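Local coordinates for type VII secretion system protein EssB (Staphylococcus aureus, PDB 4ANN), which forms an integral membrane part of the type VII (Ess) secretion system, is thought to be required for EsxA and EsxB secretion, and is represented here by its cytoplasmic segment, at residues 24-29 against 52-57; 35-40 against 126-131; 44-49 against 96-101; 101-106 against 137-142. All blocks are in the same frame, centred on the assembly; numbering follows the deposited sequence.

Contact 1: residues 24-29 against 52-57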
loop_
_atom_site.group_PDB
_atom_site.type_symbol
_atom_site.label_atom_id
_atom_site.label_comp_id
_atom_site.label_asym_id
_atom_site.label_seq_id
_atom_site.Cartn_x
_atom_site.Cartn_y
_atom_site.Cartn_z
ATOM N N ILE A 24 -0.030 14.462 -13.277
ATOM C CA ILE A 24 -1.288 15.035 -12.746
ATOM C C ILE A 24 -1.676 16.207 -13.604
ATOM O O ILE A 24 -0.976 17.219 -13.612
ATOM C CB ILE A 24 -1.107 15.495 -11.280
ATOM C CG1 ILE A 24 -0.670 14.313 -10.389
ATOM C CG2 ILE A 24 -2.379 16.213 -10.776
ATOM C CD1 ILE A 24 -0.205 14.723 -9.036
ATOM N N PRO A 25 -2.776 16.133 -14.356
ATOM C CA PRO A 25 -3.159 17.326 -15.190
ATOM C C PRO A 25 -3.516 18.478 -14.296
ATOM O O PRO A 25 -4.213 18.346 -13.280
ATOM C CB PRO A 25 -4.363 16.819 -15.978
ATOM C CG PRO A 25 -4.302 15.351 -15.898
ATOM C CD PRO A 25 -3.677 14.963 -14.554
ATOM N N LYS A 26 -3.111 19.690 -14.673
ATOM C CA LYS A 26 -3.442 20.850 -13.843
ATOM C C LYS A 26 -4.957 21.124 -13.722
ATOM O O LYS A 26 -5.425 21.591 -12.690
ATOM C CB LYS A 26 -2.745 22.051 -14.422
ATOM C CG LYS A 26 -1.297 22.124 -13.986
ATOM C CD LYS A 26 -0.622 23.332 -14.596
ATOM C CE LYS A 26 0.824 23.468 -14.120
ATOM N NZ LYS A 26 1.483 24.647 -14.700
ATOM N N SER A 27 -5.707 20.870 -14.772
ATOM C CA SER A 27 -7.130 21.179 -14.639
ATOM C C SER A 27 -7.791 20.259 -13.667
ATOM O O SER A 27 -8.891 20.554 -13.238
ATOM C CB SER A 27 -7.793 21.039 -16.006
ATOM O OG SER A 27 -7.621 19.722 -16.526
ATOM N N SER A 28 -7.171 19.152 -13.266
ATOM C CA SER A 28 -7.758 18.259 -12.256
ATOM C C SER A 28 -7.649 18.865 -10.866
ATOM O O SER A 28 -8.339 18.341 -9.965
ATOM C CB SER A 28 -7.152 16.866 -12.321
ATOM O OG SER A 28 -5.849 16.765 -11.757
ATOM N N ILE A 29 -6.816 19.884 -10.670
ATOM C CA ILE A 29 -6.489 20.500 -9.382
ATOM C C ILE A 29 -7.176 21.870 -9.351
ATOM O O ILE A 29 -6.966 22.650 -10.305
ATOM C CB ILE A 29 -4.968 20.666 -9.166
ATOM C CG1 ILE A 29 -4.205 19.333 -9.402
ATOM C CG2 ILE A 29 -4.599 21.264 -7.816
ATOM C CD1 ILE A 29 -4.734 18.295 -8.395
ATOM N N LEU A 52 8.783 16.714 -7.343
ATOM C CA LEU A 52 7.770 17.375 -8.143
ATOM C C LEU A 52 8.361 18.268 -9.208
ATOM O O LEU A 52 9.285 19.062 -8.921
ATOM C CB LEU A 52 6.920 18.269 -7.191
ATOM C CG LEU A 52 5.737 19.002 -7.831
ATOM C CD1 LEU A 52 4.701 17.986 -8.246
ATOM C CD2 LEU A 52 5.226 20.059 -6.829
ATOM N N THR A 53 7.891 18.179 -10.430
ATOM C CA THR A 53 8.179 19.111 -11.496
ATOM C C THR A 53 6.856 19.671 -11.987
ATOM O O THR A 53 5.788 19.033 -11.862
ATOM C CB THR A 53 8.966 18.471 -12.642
ATOM O OG1 THR A 53 8.299 17.272 -13.005
ATOM C CG2 THR A 53 10.401 18.220 -12.302
ATOM N N GLU A 54 6.903 20.867 -12.567
ATOM C CA GLU A 54 5.725 21.554 -13.051
ATOM C C GLU A 54 5.921 21.918 -14.504
ATOM O O GLU A 54 6.822 22.712 -14.835
ATOM C CB GLU A 54 5.419 22.802 -12.209
ATOM C CG GLU A 54 4.109 23.453 -12.669
ATOM C CD GLU A 54 3.817 24.814 -12.073
ATOM O OE1 GLU A 54 4.489 25.219 -11.143
ATOM O OE2 GLU A 54 2.899 25.476 -12.586
ATOM N N LEU A 55 5.126 21.307 -15.372
ATOM C CA LEU A 55 5.127 21.499 -16.802
ATOM C C LEU A 55 4.115 22.601 -17.139
ATOM O O LEU A 55 3.520 23.228 -16.262
ATOM C CB LEU A 55 4.853 20.189 -17.486
ATOM C CG LEU A 55 5.906 19.097 -17.388
ATOM C CD1 LEU A 55 6.051 18.479 -16.030
ATOM C CD2 LEU A 55 5.591 17.993 -18.403
ATOM N N ARG A 56 3.888 22.834 -18.453
ATOM C CA ARG A 56 2.899 23.852 -18.823
ATOM C C ARG A 56 1.512 23.526 -18.277
ATOM O O ARG A 56 0.858 24.392 -17.669
ATOM C CB ARG A 56 2.838 24.024 -20.328
ATOM C CG ARG A 56 4.052 24.690 -20.922
ATOM C CD ARG A 56 4.100 24.570 -22.449
ATOM N NE ARG A 56 4.344 23.236 -22.883
ATOM C CZ ARG A 56 4.440 22.796 -24.116
ATOM N NH1 ARG A 56 4.241 23.669 -25.093
ATOM N NH2 ARG A 56 4.726 21.516 -24.337
ATOM N N ASP A 57 1.080 22.274 -18.526
ATOM C CA ASP A 57 -0.316 21.896 -18.269
ATOM C C ASP A 57 -0.458 20.727 -17.285
ATOM O O ASP A 57 -1.555 20.196 -17.107
ATOM C CB ASP A 57 -1.052 21.618 -19.566
ATOM C CG ASP A 57 -1.278 22.832 -20.422
ATOM O OD1 ASP A 57 -1.039 23.993 -20.032
ATOM O OD2 ASP A 57 -1.727 22.578 -21.603
HETATM O O HOH W 1 -4.618 20.578 -17.399
#
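Lys26 makes a polar surface contact with residues 54-57, at the ends of strands 21-25 and 50-54, the two outer strands flanking 58-63 in one antiparallel sheet. The backbones meet where 55-57 lead into strand 58-63: Lys26 N donates to Asp57 O at 2.9 Å in an almost straight bond (175°). The side chain then runs out extended beyond CG, its CB, CG and CD lying over the backbone of Asp57 and Arg56, and delivers NZ to three oxygens. Lys26 NZ forms a salt bridge with Glu54 OE2 (2.7 Å), which accepts through its anti lone pair, and the two side chains cross at about a right angle. Lys26 NZ also bonds to Leu55 O at 2.9 Å, approaching nearly along the C=O axis, and to Arg56 O at 3.0 Å from well above the carbonyl plane. Water 1 adds a link, accepting from Ser27 N (2.9 Å) and donating to Asp57 O (3.1 Å). Phe34 and Phe59 lie against the lysine stem. Three acceptors, one carboxylate and two successive backbone carbonyls, surround the amino group, an environment expected to favour the charged lysine and to hold the loop after strand 50-54 against the end of strand 21-25.

Contact 2: residues 35-40 against 126-131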
loop_
_atom_site.group_PDB
_atom_site.type_symbol
_atom_site.label_atom_id
_atom_site.label_comp_id
_atom_site.label_asym_id
_atom_site.label_seq_id
_atom_site.Cartn_x
_atom_site.Cartn_y
_atom_site.Cartn_z
ATOM N N HIS A 35 -0.800 25.419 -4.728
ATOM C CA HIS A 35 0.246 25.708 -3.766
ATOM C C HIS A 35 0.337 24.618 -2.724
ATOM O O HIS A 35 1.114 24.653 -1.783
ATOM C CB HIS A 35 0.015 27.017 -2.990
ATOM C CG HIS A 35 -1.099 26.821 -2.002
ATOM N ND1 HIS A 35 -0.948 26.644 -0.664
ATOM C CD2 HIS A 35 -2.434 26.762 -2.251
ATOM C CE1 HIS A 35 -2.139 26.504 -0.122
ATOM N NE2 HIS A 35 -3.069 26.563 -1.050
ATOM N N LEU A 36 -0.475 23.578 -2.863
ATOM C CA LEU A 36 -0.312 22.442 -1.983
ATOM C C LEU A 36 0.430 21.312 -2.643
ATOM O O LEU A 36 0.743 20.332 -1.981
ATOM C CB LEU A 36 -1.700 21.974 -1.538
ATOM C CG LEU A 36 -2.421 23.046 -0.737
ATOM C CD1 LEU A 36 -3.868 22.671 -0.561
ATOM C CD2 LEU A 36 -1.720 23.236 0.631
ATOM N N MET A 37 0.692 21.423 -3.970
ATOM C CA MET A 37 1.285 20.253 -4.655
ATOM C C MET A 37 2.670 19.928 -4.105
ATOM O O MET A 37 3.134 18.787 -4.182
ATOM C CB MET A 37 1.251 20.492 -6.158
ATOM C CG MET A 37 -0.142 20.532 -6.766
ATOM S SD MET A 37 -1.025 18.950 -6.864
ATOM C CE MET A 37 -2.035 19.051 -5.417
ATOM N N TYR A 38 3.364 20.898 -3.529
ATOM C CA TYR A 38 4.679 20.661 -2.910
ATOM C C TYR A 38 4.571 19.587 -1.828
ATOM O O TYR A 38 5.555 18.926 -1.515
ATOM C CB TYR A 38 5.244 21.979 -2.332
ATOM C CG TYR A 38 4.738 22.303 -0.952
ATOM C CD1 TYR A 38 3.494 22.938 -0.837
ATOM C CD2 TYR A 38 5.440 21.990 0.225
ATOM C CE1 TYR A 38 2.929 23.257 0.385
ATOM C CE2 TYR A 38 4.901 22.304 1.460
ATOM C CZ TYR A 38 3.672 22.929 1.506
ATOM O OH TYR A 38 3.184 23.232 2.751
ATOM N N LEU A 39 3.390 19.396 -1.214
ATOM C CA LEU A 39 3.254 18.338 -0.177
ATOM C C LEU A 39 3.533 16.992 -0.771
ATOM O O LEU A 39 3.889 16.031 -0.009
ATOM C CB LEU A 39 1.877 18.371 0.447
ATOM C CG LEU A 39 1.593 19.643 1.260
ATOM C CD1 LEU A 39 0.154 19.670 1.755
ATOM C CD2 LEU A 39 2.576 19.848 2.398
ATOM N N LEU A 40 3.348 16.795 -2.078
ATOM C CA LEU A 40 3.574 15.483 -2.675
ATOM C C LEU A 40 5.050 15.162 -2.750
ATOM O O LEU A 40 5.381 13.979 -3.001
ATOM C CB LEU A 40 2.945 15.447 -4.045
ATOM C CG LEU A 40 1.441 15.612 -4.089
ATOM C CD1 LEU A 40 0.887 15.530 -5.519
ATOM C CD2 LEU A 40 0.750 14.557 -3.215
ATOM N N GLN A 126 -6.056 14.672 0.763
ATOM C CA GLN A 126 -7.485 14.746 1.041
ATOM C C GLN A 126 -8.092 15.991 0.462
ATOM O O GLN A 126 -7.565 17.082 0.646
ATOM C CB GLN A 126 -7.708 14.681 2.552
ATOM C CG GLN A 126 -7.140 13.320 3.012
ATOM C CD GLN A 126 -8.365 12.494 3.393
ATOM O OE1 GLN A 126 -9.212 12.229 2.542
ATOM N NE2 GLN A 126 -8.363 12.193 4.693
ATOM N N ASN A 127 -9.187 15.800 -0.274
ATOM C CA ASN A 127 -9.997 16.914 -0.732
ATOM C C ASN A 127 -9.243 17.692 -1.801
ATOM O O ASN A 127 -9.787 18.730 -2.174
ATOM C CB ASN A 127 -10.391 17.896 0.379
ATOM C CG ASN A 127 -11.106 17.256 1.534
ATOM O OD1 ASN A 127 -10.867 17.496 2.727
ATOM N ND2 ASN A 127 -12.071 16.400 1.206
ATOM N N VAL A 128 -8.117 17.173 -2.280
ATOM C CA VAL A 128 -7.283 17.926 -3.205
ATOM C C VAL A 128 -6.904 17.184 -4.475
ATOM O O VAL A 128 -7.040 17.722 -5.551
ATOM C CB VAL A 128 -6.020 18.406 -2.474
ATOM C CG1 VAL A 128 -5.073 19.011 -3.461
ATOM C CG2 VAL A 128 -6.393 19.402 -1.407
ATOM N N VAL A 129 -6.353 15.959 -4.300
ATOM C CA VAL A 129 -6.001 15.161 -5.460
ATOM C C VAL A 129 -6.114 13.687 -5.104
ATOM O O VAL A 129 -5.825 13.282 -3.948
ATOM C CB VAL A 129 -4.613 15.530 -6.028
ATOM C CG1 VAL A 129 -3.491 15.166 -5.075
ATOM C CG2 VAL A 129 -4.374 14.842 -7.374
ATOM N N ASP A 130 -6.509 12.883 -6.058
ATOM C CA ASP A 130 -6.611 11.439 -5.949
ATOM C C ASP A 130 -5.247 10.839 -5.699
ATOM O O ASP A 130 -4.204 11.505 -5.948
ATOM C CB ASP A 130 -7.228 10.870 -7.242
ATOM C CG ASP A 130 -8.708 11.118 -7.388
ATOM O OD1 ASP A 130 -9.370 11.529 -6.412
ATOM O OD2 ASP A 130 -9.207 10.893 -8.537
ATOM N N PRO A 131 -5.125 9.601 -5.161
ATOM C CA PRO A 131 -6.214 8.675 -4.891
ATOM C C PRO A 131 -7.099 9.096 -3.712
ATOM O O PRO A 131 -6.682 9.739 -2.759
ATOM C CB PRO A 131 -5.521 7.329 -4.570
ATOM C CG PRO A 131 -4.133 7.750 -4.152
ATOM C CD PRO A 131 -3.832 8.949 -4.989
#
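Val128 and Val129 both face Leu125 in the geometry of a classic beta bulge, and through it the linker between strand 124-125 and helix 136-151 meets Leu36, Met37 and Leu40. In a kinase-like fold, to whose clan this family belongs, such a linker probably corresponds to the connection between the sheet-rich and helical parts. Every contact here is between methyl groups. In the conformer described, Met37 bends at chi2 and chi3, and its CE comes to 3.6 Å from Val128 CG1, the two side chains sliding past each other in opposite directions. The same methyl lies 4.2 Å from Val129 CG1. Because Met37 has a second conformer, these two approaches hold for one of its positions. On one side of the methionine, Leu36 CD1 reaches Val128 CG2 at 4.2 Å; on the other, Leu40 CD1 stands 4.4 Å from Val129 CG1. Val129 holds that CG1 between its backbone N and carbonyl carbon (chi1 67°), the crowded position. Leu125 also touches Met37 and Leu40, while Phe59 packs on Met37, and Ile24 and Ile61 on Leu40, so the bulge joins the hydrophobic side of the first sheet. No hydrogen bond spans the two segments: van der Waals packing and exclusion of water hold them together, with little directional constraint.

Contact 3: residues 44-49 against 96-101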
loop_
_atom_site.group_PDB
_atom_site.type_symbol
_atom_site.label_atom_id
_atom_site.label_comp_id
_atom_site.label_asym_id
_atom_site.label_seq_id
_atom_site.Cartn_x
_atom_site.Cartn_y
_atom_site.Cartn_z
ATOM N N SER A 44 8.046 12.207 4.106
ATOM C CA SER A 44 7.125 11.644 5.052
ATOM C C SER A 44 7.648 10.280 5.510
ATOM O O SER A 44 8.115 9.527 4.636
ATOM C CB SER A 44 5.754 11.382 4.431
ATOM O OG SER A 44 4.978 10.510 5.258
ATOM N N PRO A 45 7.531 9.964 6.773
ATOM C CA PRO A 45 8.015 8.606 7.200
ATOM C C PRO A 45 7.208 7.482 6.610
ATOM O O PRO A 45 7.611 6.349 6.787
ATOM C CB PRO A 45 7.856 8.641 8.711
ATOM C CG PRO A 45 7.015 9.802 9.016
ATOM C CD PRO A 45 6.980 10.733 7.875
ATOM N N TYR A 46 6.079 7.742 5.966
ATOM C CA TYR A 46 5.227 6.691 5.455
ATOM C C TYR A 46 5.265 6.557 3.943
ATOM O O TYR A 46 4.573 5.689 3.437
ATOM C CB TYR A 46 3.777 6.927 5.881
ATOM C CG TYR A 46 3.719 6.915 7.400
ATOM C CD1 TYR A 46 3.927 5.722 8.108
ATOM C CD2 TYR A 46 3.442 8.053 8.124
ATOM C CE1 TYR A 46 3.884 5.662 9.476
ATOM C CE2 TYR A 46 3.410 8.056 9.525
ATOM C CZ TYR A 46 3.630 6.840 10.151
ATOM O OH TYR A 46 3.600 6.804 11.517
ATOM N N PHE A 47 6.069 7.346 3.237
ATOM C CA PHE A 47 6.086 7.330 1.800
ATOM C C PHE A 47 7.504 7.322 1.223
ATOM O O PHE A 47 8.431 7.889 1.798
ATOM C CB PHE A 47 5.371 8.557 1.188
ATOM C CG PHE A 47 3.896 8.519 1.406
ATOM C CD1 PHE A 47 3.091 7.850 0.505
ATOM C CD2 PHE A 47 3.302 9.144 2.488
ATOM C CE1 PHE A 47 1.718 7.814 0.688
ATOM C CE2 PHE A 47 1.920 9.072 2.658
ATOM C CZ PHE A 47 1.124 8.422 1.769
ATOM N N ILE A 48 7.643 6.701 0.077
ATOM C CA ILE A 48 8.823 6.821 -0.791
ATOM C C ILE A 48 9.051 8.295 -1.033
ATOM O O ILE A 48 8.103 9.061 -1.301
ATOM C CB ILE A 48 8.532 6.069 -2.153
ATOM C CG1 ILE A 48 8.285 4.568 -1.895
ATOM C CG2 ILE A 48 9.535 6.351 -3.212
ATOM C CD1 ILE A 48 9.515 3.857 -1.473
ATOM N N ASP A 49 10.296 8.730 -0.991
ATOM C CA ASP A 49 10.631 10.100 -1.350
ATOM C C ASP A 49 10.318 10.361 -2.834
ATOM O O ASP A 49 10.412 9.474 -3.653
ATOM C CB ASP A 49 12.090 10.389 -1.101
ATOM C CG ASP A 49 12.368 10.575 0.401
ATOM O OD1 ASP A 49 11.465 10.909 1.202
ATOM O OD2 ASP A 49 13.573 10.421 0.770
ATOM N N VAL A 96 -1.202 6.816 8.229
ATOM C CA VAL A 96 -1.361 7.799 7.159
ATOM C C VAL A 96 -2.730 8.436 7.224
ATOM O O VAL A 96 -2.877 9.629 6.873
ATOM C CB VAL A 96 -1.153 7.195 5.751
ATOM C CG1 VAL A 96 -1.511 8.161 4.632
ATOM C CG2 VAL A 96 0.333 6.736 5.675
ATOM N N ASN A 97 -3.728 7.745 7.742
ATOM C CA ASN A 97 -5.059 8.314 7.769
ATOM C C ASN A 97 -5.171 9.535 8.656
ATOM O O ASN A 97 -6.115 10.330 8.501
ATOM C CB ASN A 97 -6.002 7.203 8.170
ATOM C CG ASN A 97 -6.056 6.063 7.199
ATOM O OD1 ASN A 97 -5.768 6.232 6.023
ATOM N ND2 ASN A 97 -6.422 4.843 7.689
ATOM N N ARG A 98 -4.281 9.745 9.609
ATOM C CA ARG A 98 -4.306 10.953 10.463
ATOM C C ARG A 98 -3.680 12.180 9.807
ATOM O O ARG A 98 -3.731 13.327 10.291
ATOM C CB ARG A 98 -3.611 10.554 11.765
ATOM C CG ARG A 98 -2.167 10.963 11.931
ATOM C CD ARG A 98 -1.124 9.887 12.151
ATOM N NE ARG A 98 0.137 10.063 11.399
ATOM C CZ ARG A 98 0.731 11.267 11.409
ATOM N NH1 ARG A 98 0.436 12.447 11.982
ATOM N NH2 ARG A 98 1.850 11.274 10.691
ATOM N N THR A 99 -3.020 11.961 8.696
ATOM C CA THR A 99 -2.386 13.019 7.952
ATOM C C THR A 99 -3.295 13.454 6.813
ATOM O O THR A 99 -4.409 12.933 6.643
ATOM C CB THR A 99 -1.058 12.572 7.318
ATOM O OG1 THR A 99 -1.228 11.659 6.241
ATOM C CG2 THR A 99 -0.189 11.797 8.292
ATOM N N ARG A 100 -2.772 14.403 6.050
ATOM C CA ARG A 100 -3.366 14.976 4.858
ATOM C C ARG A 100 -3.408 13.980 3.702
ATOM O O ARG A 100 -4.268 14.096 2.793
ATOM C CB ARG A 100 -2.620 16.274 4.450
ATOM C CG ARG A 100 -3.045 17.539 5.188
ATOM C CD ARG A 100 -2.211 18.734 4.740
ATOM N NE ARG A 100 -2.976 19.816 4.139
ATOM C CZ ARG A 100 -3.910 19.822 3.206
ATOM N NH1 ARG A 100 -4.353 18.709 2.613
ATOM N NH2 ARG A 100 -4.475 20.951 2.812
ATOM N N TYR A 101 -2.517 13.063 3.628
ATOM C CA TYR A 101 -2.171 12.137 2.594
ATOM C C TYR A 101 -3.129 10.953 2.527
ATOM O O TYR A 101 -3.746 10.552 3.485
ATOM C CB TYR A 101 -0.756 11.586 2.755
ATOM C CG TYR A 101 0.350 12.610 2.663
ATOM C CD1 TYR A 101 0.613 13.324 1.490
ATOM C CD2 TYR A 101 1.145 12.861 3.777
ATOM C CE1 TYR A 101 1.626 14.237 1.425
ATOM C CE2 TYR A 101 2.178 13.780 3.701
ATOM C CZ TYR A 101 2.409 14.476 2.537
ATOM O OH TYR A 101 3.430 15.370 2.504
#
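Apolar contacts dominate where Tyr46 and Phe47 meet Val96 and Tyr101. Val96 shares out its two methyls: CG2 lies 3.5 Å from Tyr46 CB, and CG1, anti to the backbone N (chi1 172°), stands 3.9 Å from Phe47 CZ. The same end of the Phe47 ring reaches Tyr101, with CE2 3.7 Å from Tyr101 CB. The two rings form an oblique aromatic pair, centroids 5.3 Å apart and planes at 59°. Ser44 CB comes more loosely to Tyr101 CE2, at 4.4 Å, from the Phe47 side of the ring.

Among polar groups, the given conformer of Arg98, one of two, places NH2 at the edge of the Tyr46 ring, near its plane, 3.8 Å from CE2. The hydrogen bonds stay within each segment and shape the loops that present these side chains. Ser44 OG accepts from Tyr46 N (3.1 Å, 168°), an ST turn inside a type I turn. A second ST turn has Thr99 OG1 accepting from Tyr101 N while donating to Val96 O at 2.7 Å in the carbonyl plane, on a lone pair; Thr99 N uses that same oxygen.

Beyond the pair, Tyr101 OH bonds to Leu39 O and its ring makes a cation-pi contact with Arg123. Ala120 of strand 118-120 bonds the backbone at Tyr46 and Ile48, so the contact sits between that strand's edge and the start of strand 101-102, after helix 80-89.

Contact 4: residues 101-106 against 137-142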
loop_
_atom_site.group_PDB
_atom_site.type_symbol
_atom_site.label_atom_id
_atom_site.label_comp_id
_atom_site.label_asym_id
_atom_site.label_seq_id
_atom_site.Cartn_x
_atom_site.Cartn_y
_atom_site.Cartn_z
ATOM N N TYR A 101 -2.517 13.063 3.628
ATOM C CA TYR A 101 -2.171 12.137 2.594
ATOM C C TYR A 101 -3.129 10.953 2.527
ATOM O O TYR A 101 -3.746 10.552 3.485
ATOM C CB TYR A 101 -0.756 11.586 2.755
ATOM C CG TYR A 101 0.350 12.610 2.663
ATOM C CD1 TYR A 101 0.613 13.324 1.490
ATOM C CD2 TYR A 101 1.145 12.861 3.777
ATOM C CE1 TYR A 101 1.626 14.237 1.425
ATOM C CE2 TYR A 101 2.178 13.780 3.701
ATOM C CZ TYR A 101 2.409 14.476 2.537
ATOM O OH TYR A 101 3.430 15.370 2.504
ATOM N N THR A 102 -3.175 10.346 1.342
ATOM C CA THR A 102 -3.856 9.103 1.050
ATOM C C THR A 102 -2.849 8.201 0.353
ATOM O O THR A 102 -1.818 8.649 -0.158
ATOM C CB THR A 102 -5.093 9.276 0.170
ATOM O OG1 THR A 102 -4.617 9.794 -1.102
ATOM C CG2 THR A 102 -6.128 10.256 0.758
ATOM N N PHE A 103 -3.187 6.892 0.335
ATOM C CA PHE A 103 -2.284 5.899 -0.240
ATOM C C PHE A 103 -3.105 4.752 -0.814
ATOM O O PHE A 103 -4.297 4.610 -0.527
ATOM C CB PHE A 103 -1.284 5.363 0.805
ATOM C CG PHE A 103 -1.896 4.472 1.881
ATOM C CD1 PHE A 103 -2.589 5.039 2.937
ATOM C CD2 PHE A 103 -1.804 3.100 1.830
ATOM C CE1 PHE A 103 -3.207 4.249 3.947
ATOM C CE2 PHE A 103 -2.402 2.288 2.809
ATOM C CZ PHE A 103 -3.095 2.890 3.865
ATOM N N VAL A 104 -2.453 3.905 -1.586
ATOM C CA VAL A 104 -3.009 2.709 -2.169
ATOM C C VAL A 104 -2.281 1.507 -1.575
ATOM O O VAL A 104 -1.064 1.511 -1.568
ATOM C CB VAL A 104 -2.818 2.720 -3.696
ATOM C CG1 VAL A 104 -3.267 1.421 -4.319
ATOM C CG2 VAL A 104 -3.496 3.960 -4.287
ATOM N N LEU A 105 -3.001 0.496 -1.135
ATOM C CA LEU A 105 -2.403 -0.738 -0.605
ATOM C C LEU A 105 -2.356 -1.766 -1.710
ATOM O O LEU A 105 -3.408 -2.312 -2.128
ATOM C CB LEU A 105 -3.151 -1.261 0.593
ATOM C CG LEU A 105 -2.487 -2.428 1.284
ATOM C CD1 LEU A 105 -1.154 -2.025 1.884
ATOM C CD2 LEU A 105 -3.391 -3.026 2.355
ATOM N N ALA A 106 -1.179 -2.090 -2.249
ATOM C CA ALA A 106 -1.020 -3.038 -3.343
ATOM C C ALA A 106 0.437 -3.406 -3.484
ATOM O O ALA A 106 1.313 -2.639 -3.034
ATOM C CB ALA A 106 -1.478 -2.430 -4.685
ATOM N N ALA A 137 -13.355 -1.770 4.728
ATOM C CA ALA A 137 -13.585 -3.109 4.186
ATOM C C ALA A 137 -12.631 -3.376 3.028
ATOM O O ALA A 137 -12.094 -4.451 2.902
ATOM C CB ALA A 137 -15.061 -3.263 3.814
ATOM N N GLU A 138 -12.387 -2.398 2.153
ATOM C CA GLU A 138 -11.502 -2.653 1.027
ATOM C C GLU A 138 -10.042 -2.657 1.439
ATOM O O GLU A 138 -9.210 -3.366 0.852
ATOM C CB GLU A 138 -11.866 -1.637 -0.081
ATOM C CG GLU A 138 -10.723 -1.574 -1.060
ATOM C CD GLU A 138 -10.524 -2.176 -2.405
ATOM O OE1 GLU A 138 -10.410 -3.374 -2.647
ATOM O OE2 GLU A 138 -10.363 -1.345 -3.330
ATOM N N PHE A 139 -9.641 -1.927 2.479
ATOM C CA PHE A 139 -8.310 -2.048 3.063
ATOM C C PHE A 139 -8.105 -3.479 3.596
ATOM O O PHE A 139 -7.057 -4.120 3.374
ATOM C CB PHE A 139 -8.156 -1.029 4.206
ATOM C CG PHE A 139 -6.775 -1.115 4.865
ATOM C CD1 PHE A 139 -5.680 -0.504 4.317
ATOM C CD2 PHE A 139 -6.577 -1.864 6.026
ATOM C CE1 PHE A 139 -4.412 -0.535 4.865
ATOM C CE2 PHE A 139 -5.312 -1.913 6.581
ATOM C CZ PHE A 139 -4.220 -1.347 6.004
ATOM N N LEU A 140 -9.100 -4.019 4.270
ATOM C CA LEU A 140 -9.003 -5.383 4.794
ATOM C C LEU A 140 -8.889 -6.387 3.674
ATOM O O LEU A 140 -8.070 -7.313 3.788
ATOM C CB LEU A 140 -10.199 -5.671 5.701
ATOM C CG LEU A 140 -10.188 -7.044 6.322
ATOM C CD1 LEU A 140 -8.882 -7.269 7.136
ATOM C CD2 LEU A 140 -11.422 -7.217 7.217
ATOM N N THR A 141 -9.686 -6.277 2.613
ATOM C CA THR A 141 -9.571 -7.226 1.512
ATOM C C THR A 141 -8.167 -7.179 0.917
ATOM O O THR A 141 -7.573 -8.211 0.597
ATOM C CB THR A 141 -10.621 -6.871 0.440
ATOM O OG1 THR A 141 -11.903 -7.123 0.999
ATOM C CG2 THR A 141 -10.469 -7.718 -0.799
ATOM N N ARG A 142 -7.658 -5.968 0.692
ATOM C CA ARG A 142 -6.308 -5.823 0.119
ATOM C C ARG A 142 -5.240 -6.394 1.052
ATOM O O ARG A 142 -4.282 -7.054 0.597
ATOM C CB ARG A 142 -6.073 -4.370 -0.240
ATOM C CG ARG A 142 -6.881 -3.905 -1.412
ATOM C CD ARG A 142 -6.836 -2.384 -1.609
ATOM N NE ARG A 142 -7.446 -2.069 -2.880
ATOM C CZ ARG A 142 -6.816 -2.005 -4.043
ATOM N NH1 ARG A 142 -5.483 -2.100 -4.180
ATOM N NH2 ARG A 142 -7.518 -1.767 -5.119
#
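Leu105 packs its CD2 methyl against the ring of Phe139, 3.7 Å from CE1 and nearly as close to CD1. Its CG stands anti to the backbone N (chi1 -173°), and CD2 also comes within 4.0 Å of Arg142 CB. Phe103 meets the same corner of Phe139: Phe139 CE1 lies in the plane of the Phe103 ring, at its edge, 3.8 Å from Phe103 CZ, and the two side chains cross at about a right angle. Arg142, three residues further along the helix, supplies the polar half. The chain is extended from CG to NE; Arg142 NH1 donates to Leu105 O at 2.9 Å with an N-H...O angle of 165°. The oxygen lies in the guanidinium plane, although NH1 sits 37° above the plane of the carbonyl. NE pairs with Glu138 OE2 at 3.0 Å in a salt bridge within the helix; Glu138 has two conformers, so this bond belongs to the one described. With one edge of the guanidinium on a backbone carbonyl and NE on a carboxylate, its rotation is well constrained. Phe157 and Val161 touch Arg142, and Leu183 touches Phe139. The extended residues after strand 101-102 thus pack on helix 136-151, in what the family's clan suggests is a kinase-like fold.

From the N terminus, contact 1 closes first, returning 52-57 to the end of strand 21-25 within the first sheet. Contact 2 starts inside that loop, at 35-40, and closes only at 126-131, so the two cross; they touch through Ile29 on Val129 and Leu52 on Met37. Contact 3 crosses contact 1 as well but opens and closes within the span of contact 2, and the two are joined by the backbones of Gln126 and Arg100. Contact 4 follows contact 3 in series, sharing Tyr101, and crosses contact 2, which it meets through Pro131 O and Thr102 OG1. Together they tie the first sheet, through the central loops and short strands, to helix 136-151.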